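Side-chain contact in mucus binding proteinn (Lactobacillus reuteri, PDB 4MT5), which probably binds mucin at the bacterial cell surface, this chain being one Mub repeat with a ubiquitin-like beta-grasp fold: residues T75-D78 with A79-N83. Numbering follows the deposited sequence.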
loop_
_atom_site.group_PDB
_atom_site.type_symbol
_atom_site.label_atom_id
_atom_site.label_comp_id
_atom_site.label_asym_id
_atom_site.label_seq_id
_atom_site.Cartn_x
_atom_site.Cartn_y
_atom_site.Cartn_z
ATOM N N THR A 75 -7.593 -5.302 -2.606
ATOM C CA THR A 75 -6.569 -6.230 -2.160
ATOM C C THR A 75 -5.679 -5.572 -1.126
ATOM O O THR A 75 -5.050 -4.550 -1.395
ATOM C CB THR A 75 -5.687 -6.699 -3.314
ATOM O OG1 THR A 75 -6.423 -7.605 -4.146
ATOM C CG2 THR A 75 -4.468 -7.412 -2.770
ATOM N N HIS A 76 -5.622 -6.159 0.062
ATOM C CA HIS A 76 -4.778 -5.612 1.119
ATOM C C HIS A 76 -3.413 -6.304 1.248
ATOM O O HIS A 76 -3.319 -7.510 1.454
ATOM C CB HIS A 76 -5.509 -5.647 2.452
ATOM C CG HIS A 76 -4.685 -5.171 3.598
ATOM N ND1 HIS A 76 -4.187 -6.023 4.556
ATOM C CD2 HIS A 76 -4.262 -3.931 3.937
ATOM C CE1 HIS A 76 -3.496 -5.326 5.440
ATOM N NE2 HIS A 76 -3.524 -4.055 5.088
ATOM N N THR A 77 -2.352 -5.532 1.100
ATOM C CA THR A 77 -1.021 -6.040 1.333
ATOM C C THR A 77 -0.582 -5.458 2.662
ATOM O O THR A 77 -0.630 -4.241 2.837
ATOM C CB THR A 77 -0.058 -5.565 0.238
ATOM O OG1 THR A 77 -0.526 -6.002 -1.046
ATOM C CG2 THR A 77 1.323 -6.126 0.482
ATOM N N ASP A 78 -0.175 -6.290 3.617
ATOM C CA ASP A 78 0.274 -5.724 4.898
ATOM C C ASP A 78 1.775 -5.757 5.106
ATOM O O ASP A 78 2.508 -6.358 4.325
ATOM C CB ASP A 78 -0.435 -6.365 6.086
ATOM C CG ASP A 78 -0.331 -7.850 6.066
ATOM O OD1 ASP A 78 0.826 -8.340 6.067
ATOM O OD2 ASP A 78 -1.396 -8.516 6.013
ATOM N N ALA A 79 2.197 -5.120 6.193
ATOM C CA ALA A 79 3.597 -4.784 6.445
ATOM C C ALA A 79 4.551 -5.980 6.517
ATOM O O ALA A 79 5.742 -5.840 6.247
ATOM C CB ALA A 79 3.696 -3.955 7.693
ATOM N N THR A 80 4.027 -7.153 6.862
ATOM C CA THR A 80 4.829 -8.380 6.912
ATOM C C THR A 80 4.961 -9.113 5.567
ATOM O O THR A 80 5.663 -10.115 5.473
ATOM C CB THR A 80 4.264 -9.387 7.939
ATOM O OG1 THR A 80 3.052 -9.959 7.430
ATOM C CG2 THR A 80 4.001 -8.715 9.289
ATOM N N ASP A 81 4.287 -8.626 4.535
ATOM C CA ASP A 81 4.327 -9.274 3.228
ATOM C C ASP A 81 5.598 -8.850 2.507
ATOM O O ASP A 81 6.159 -7.802 2.823
ATOM C CB ASP A 81 3.091 -8.885 2.413
ATOM C CG ASP A 81 2.953 -9.694 1.131
ATOM O OD1 ASP A 81 2.306 -10.771 1.166
ATOM O OD2 ASP A 81 3.484 -9.246 0.084
ATOM N N LYS A 82 6.063 -9.659 1.557
ATOM C CA LYS A 82 7.249 -9.304 0.779
ATOM C C LYS A 82 7.027 -8.028 0.003
ATOM O O LYS A 82 7.969 -7.263 -0.250
ATOM C CB LYS A 82 7.589 -10.396 -0.215
ATOM C CG LYS A 82 7.858 -11.739 0.412
ATOM C CD LYS A 82 8.483 -12.699 -0.602
ATOM C CE LYS A 82 7.869 -12.529 -1.997
ATOM N NZ LYS A 82 8.698 -11.700 -2.922
ATOM N N ASN A 83 5.771 -7.808 -0.371
ATOM C CA ASN A 83 5.387 -6.648 -1.160
ATOM C C ASN A 83 5.150 -5.357 -0.373
ATOM O O ASN A 83 4.853 -4.308 -0.948
ATOM C CB ASN A 83 4.184 -6.992 -2.029
ATOM C CG ASN A 83 4.587 -7.725 -3.271
ATOM O OD1 ASN A 83 5.754 -8.070 -3.433
ATOM N ND2 ASN A 83 3.638 -7.956 -4.169
HETATM O O HOH W 1 1.011 -7.124 -3.477
#
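Asp-78 and Asp-81 close a type I beta turn at the end of strand 65-77, in the loop that leads on to strand 85-96 of this Mub repeat. A turn of this class is defined by its backbone, and side chains on its corners can reinforce it. The backbone bond runs from Asp-81 N to Asp-78 O at 2.9 Å and is close to straight at the hydrogen.

Side-chain hydrogen bonding adds a second link over the same turn. Thr-80 OG1 donates to Asp-78 OD1 at 3.1 Å, meeting the carboxylate oxygen nearly along its C-O bond. Both groups are placed for this by their first torsions: CG of Asp-78 (chi1 53°) and OG1 of Thr-80 (chi1 72°) each sit between their own backbone N and carbonyl carbon. Replacing Asp-78 by an alanine would probably leave the Thr-80 hydroxyl without this acceptor and free to turn.

Aliphatic contacts set the residues after the turn beside the end of the strand. CG2 of Thr-77 lies 3.8 Å from Asp-81 CB and 3.9 Å from Asn-83 CB, the side chains of Thr-77 and Asp-81 crossing at about a right angle. On its other branch Thr-77 is tied to Asn-83 through one water, which accepts from ND2 and is also hydrogen-bonded to Thr-77 OG1. The strand itself pairs with 104-120, where Tyr-117 shares backbone hydrogen bonding with Thr-77 and, through its OH, hydrogen-bonds to Asn-83 O.

Asp-81, the last residue of the beta turn, also opens an Asx turn: its OD2 accepts from Asn-83 N at 2.7 Å, the donor approaching on the anti side, 24° out of the carboxylate plane.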